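Local coordinates for protein phosphoglycerate oxidoreductase (Rhizobium etli, PDB 4HY3) that probably reduces hydroxypyruvate and glyoxylate with a nicotinamide cofactor, as a member of the D-2-hydroxyacid dehydrogenase family, at residues T125-P133 and L319-V330. Sequence-based numbering, arbitrary orientation.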
loop_
_atom_site.group_PDB
_atom_site.type_symbol
_atom_site.label_atom_id
_atom_site.label_comp_id
_atom_site.label_asym_id
_atom_site.label_seq_id
_atom_site.Cartn_x
_atom_site.Cartn_y
_atom_site.Cartn_z
ATOM N N THR A 125 2.579 -25.742 13.457
ATOM C CA THR A 125 3.475 -26.068 12.330
ATOM C C THR A 125 4.049 -24.797 11.792
ATOM O O THR A 125 3.530 -23.712 12.015
ATOM C CB THR A 125 2.765 -26.757 11.136
ATOM O OG1 THR A 125 1.527 -26.083 10.884
ATOM C CG2 THR A 125 2.501 -28.242 11.410
ATOM N N THR A 126 5.106 -24.943 11.029
ATOM C CA THR A 126 5.952 -23.831 10.757
ATOM C C THR A 126 6.177 -23.710 9.274
ATOM O O THR A 126 7.092 -23.002 8.847
ATOM C CB THR A 126 7.304 -24.079 11.437
ATOM O OG1 THR A 126 7.804 -25.367 11.023
ATOM C CG2 THR A 126 7.132 -24.044 12.953
ATOM N N GLY A 127 5.346 -24.423 8.510
ATOM C CA GLY A 127 5.438 -24.505 7.056
ATOM C C GLY A 127 5.289 -23.195 6.297
ATOM O O GLY A 127 5.694 -23.097 5.135
ATOM N N GLN A 128 4.720 -22.170 6.930
ATOM C CA GLN A 128 4.555 -20.923 6.202
ATOM C C GLN A 128 5.865 -20.190 5.954
ATOM O O GLN A 128 5.903 -19.241 5.175
ATOM C CB GLN A 128 3.490 -20.029 6.800
ATOM C CG GLN A 128 3.916 -19.351 8.059
ATOM C CD GLN A 128 3.142 -18.085 8.248
ATOM O OE1 GLN A 128 2.634 -17.507 7.280
ATOM N NE2 GLN A 128 3.037 -17.640 9.498
ATOM N N VAL A 129 6.938 -20.647 6.596
ATOM C CA VAL A 129 8.267 -20.126 6.294
ATOM C C VAL A 129 8.651 -20.307 4.827
ATOM O O VAL A 129 9.484 -19.593 4.315
ATOM C CB VAL A 129 9.379 -20.724 7.186
ATOM C CG1 VAL A 129 9.079 -20.482 8.659
ATOM C CG2 VAL A 129 9.626 -22.205 6.880
ATOM N N PHE A 130 8.041 -21.261 4.148
ATOM C CA PHE A 130 8.445 -21.541 2.790
ATOM C C PHE A 130 7.702 -20.706 1.782
ATOM O O PHE A 130 7.952 -20.859 0.589
ATOM C CB PHE A 130 8.212 -22.997 2.474
ATOM C CG PHE A 130 9.100 -23.931 3.238
ATOM C CD1 PHE A 130 10.492 -23.819 3.161
ATOM C CD2 PHE A 130 8.554 -24.937 4.013
ATOM C CE1 PHE A 130 11.312 -24.668 3.862
ATOM C CE2 PHE A 130 9.371 -25.810 4.699
ATOM C CZ PHE A 130 10.755 -25.670 4.622
ATOM N N ALA A 131 6.788 -19.841 2.246
ATOM C CA ALA A 131 5.987 -19.025 1.359
ATOM C C ALA A 131 6.834 -17.978 0.671
ATOM O O ALA A 131 6.913 -17.960 -0.555
ATOM C CB ALA A 131 4.846 -18.370 2.104
ATOM N N GLU A 132 7.468 -17.103 1.439
ATOM C CA GLU A 132 8.172 -15.959 0.866
ATOM C C GLU A 132 9.233 -16.458 -0.130
ATOM O O GLU A 132 9.261 -15.997 -1.285
ATOM C CB GLU A 132 8.772 -15.081 1.971
ATOM C CG GLU A 132 9.348 -13.767 1.514
ATOM C CD GLU A 132 8.339 -12.940 0.741
ATOM O OE1 GLU A 132 7.256 -12.636 1.298
ATOM O OE2 GLU A 132 8.618 -12.583 -0.426
ATOM N N PRO A 133 10.098 -17.412 0.302
ATOM C CA PRO A 133 11.007 -18.031 -0.665
ATOM C C PRO A 133 10.289 -18.415 -1.984
ATOM O O PRO A 133 10.709 -17.991 -3.046
ATOM C CB PRO A 133 11.513 -19.276 0.077
ATOM C CG PRO A 133 11.477 -18.882 1.518
ATOM C CD PRO A 133 10.327 -17.925 1.672
ATOM N N LEU A 319 15.693 -22.511 1.563
ATOM C CA LEU A 319 16.715 -21.484 1.805
ATOM C C LEU A 319 17.058 -21.469 3.282
ATOM O O LEU A 319 16.148 -21.618 4.096
ATOM C CB LEU A 319 16.153 -20.119 1.501
ATOM C CG LEU A 319 16.316 -19.479 0.147
ATOM C CD1 LEU A 319 15.911 -20.451 -0.935
ATOM C CD2 LEU A 319 15.437 -18.240 0.110
ATOM N N ASP A 320 18.337 -21.262 3.637
ATOM C CA ASP A 320 18.718 -21.228 5.046
ATOM C C ASP A 320 17.797 -20.288 5.825
ATOM O O ASP A 320 17.214 -20.693 6.835
ATOM C CB ASP A 320 20.189 -20.861 5.299
ATOM C CG ASP A 320 20.534 -20.867 6.821
ATOM O OD1 ASP A 320 20.317 -21.901 7.535
ATOM O OD2 ASP A 320 20.979 -19.812 7.327
ATOM N N SER A 321 17.628 -19.061 5.338
ATOM C CA SER A 321 16.862 -18.078 6.066
ATOM C C SER A 321 15.396 -18.505 6.306
ATOM O O SER A 321 14.738 -18.012 7.232
ATOM C CB SER A 321 16.927 -16.735 5.361
ATOM O OG SER A 321 16.187 -16.776 4.176
ATOM N N ALA A 322 14.893 -19.428 5.485
ATOM C CA ALA A 322 13.556 -19.954 5.679
ATOM C C ALA A 322 13.560 -20.813 6.905
ATOM O O ALA A 322 12.658 -20.723 7.756
ATOM C CB ALA A 322 13.122 -20.769 4.484
ATOM N N PHE A 323 14.584 -21.650 7.000
ATOM C CA PHE A 323 14.758 -22.499 8.150
ATOM C C PHE A 323 15.058 -21.723 9.413
ATOM O O PHE A 323 14.549 -22.063 10.456
ATOM C CB PHE A 323 15.863 -23.479 7.870
ATOM C CG PHE A 323 15.502 -24.490 6.842
ATOM C CD1 PHE A 323 14.513 -25.432 7.088
ATOM C CD2 PHE A 323 16.178 -24.533 5.628
ATOM C CE1 PHE A 323 14.191 -26.391 6.134
ATOM C CE2 PHE A 323 15.854 -25.495 4.667
ATOM C CZ PHE A 323 14.849 -26.409 4.918
ATOM N N LYS A 324 15.850 -20.661 9.331
ATOM C CA LYS A 324 16.121 -19.872 10.537
ATOM C C LYS A 324 14.864 -19.205 11.044
ATOM O O LYS A 324 14.768 -18.874 12.223
ATOM C CB LYS A 324 17.187 -18.799 10.334
ATOM C CG LYS A 324 18.541 -19.295 9.888
ATOM C CD LYS A 324 19.075 -20.328 10.855
ATOM C CE LYS A 324 20.534 -20.587 10.593
ATOM N NZ LYS A 324 20.661 -22.061 10.649
ATOM N N LYS A 325 13.905 -18.991 10.155
ATOM C CA LYS A 325 12.648 -18.379 10.570
ATOM C C LYS A 325 11.830 -19.356 11.415
ATOM O O LYS A 325 11.064 -18.956 12.269
ATOM C CB LYS A 325 11.847 -17.854 9.370
ATOM C CG LYS A 325 11.791 -16.342 9.244
ATOM C CD LYS A 325 10.575 -15.900 8.419
ATOM C CE LYS A 325 10.798 -16.012 6.885
ATOM N NZ LYS A 325 9.635 -16.459 6.039
HETATM N N MSE A 326 11.997 -20.649 11.193
HETATM C CA MSE A 326 11.233 -21.608 11.964
HETATM C C MSE A 326 11.578 -21.365 13.402
HETATM O O MSE A 326 10.711 -21.335 14.242
HETATM C CB MSE A 326 11.583 -23.039 11.558
HETATM C CG MSE A 326 11.204 -23.376 10.125
HETATM SE SE MSE A 326 10.638 -25.189 9.858
HETATM C CE MSE A 326 12.369 -25.956 9.398
ATOM N N GLY A 327 12.850 -21.147 13.697
ATOM C CA GLY A 327 13.301 -20.911 15.061
ATOM C C GLY A 327 12.612 -19.752 15.728
ATOM O O GLY A 327 12.123 -19.881 16.848
ATOM N N ASP A 328 12.582 -18.622 15.038
ATOM C CA ASP A 328 11.916 -17.419 15.511
ATOM C C ASP A 328 10.477 -17.636 15.876
ATOM O O ASP A 328 9.989 -17.053 16.840
ATOM C CB ASP A 328 11.883 -16.396 14.390
ATOM C CG ASP A 328 13.245 -16.000 13.912
ATOM O OD1 ASP A 328 14.146 -15.820 14.783
ATOM O OD2 ASP A 328 13.387 -15.836 12.663
HETATM N N MSE A 329 9.784 -18.432 15.066
HETATM C CA MSE A 329 8.370 -18.689 15.262
HETATM C C MSE A 329 8.149 -19.465 16.526
HETATM O O MSE A 329 7.457 -19.006 17.414
HETATM C CB MSE A 329 7.777 -19.420 14.071
HETATM C CG MSE A 329 7.715 -18.523 12.842
HETATM SE SE MSE A 329 7.038 -19.497 11.259
HETATM C CE MSE A 329 5.460 -20.237 12.175
ATOM N N VAL A 330 8.719 -20.658 16.599
ATOM C CA VAL A 330 8.797 -21.469 17.812
ATOM C C VAL A 330 8.984 -20.626 19.079
ATOM O O VAL A 330 8.311 -20.817 20.101
ATOM C CB VAL A 330 9.992 -22.455 17.678
ATOM C CG1 VAL A 330 10.271 -23.135 19.013
ATOM C CG2 VAL A 330 9.751 -23.462 16.536
#
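The two interdomain crossovers of a D-2-hydroxyacid dehydrogenase pack against each other where Val129, on the 3-10 turn 127-130, settles on the helix that starts at Asp320. Its CG2 meets CG of the selenomethionine Met326 at 3.8 Å, and its CG1 lies close to SE of selenomethionine Met329, the two side chains crossing at a slant. With CG1 anti to the carbonyl carbon and CG2 lodged between N and C (chi1 -57°), CG1 is turned to Met329 while both methyls border Met326 CG. An alanine here would probably leave Met329 SE and Met326 CG without these methyl contacts and the face of Phe130 without its cover. Beside it, Phe130 and Phe323 form an offset edge-to-face pair, ring planes at 85° and centroids 5.6 Å apart, in which the edge of Phe130 is directed at the face of Phe323. Val129 CG2 also sits over the centre of one face of Phe130, so that ring is braced by its own neighbour as well as by the helix.

The topology explains the meeting: the chain leaves the six-stranded sheet through strand 122-125 and enters the cofactor domain along helix 131-147, whereas helix 320-338 brings it back after the seven-stranded Rossmann-type sheet. Near the sheet end, the methyl CE of Met329 reaches CA of Thr126 at 3.9 Å. Met326 SE lies beside Thr126 OG1, a hydroxyl whose weak hydrogen bond goes to Asn102 O. Where the return helix begins, Pro133 places CG 3.9 Å from Ala322 CB and CB 4.1 Å from Leu319 CD2; Leu173 of the second subunit also packs on Pro133. Along one margin the bent Lys325 chain runs beside Val129, its CB 3.9 Å from Val129 CG1, while nearby Glu132 makes its salt bridge with Arg193.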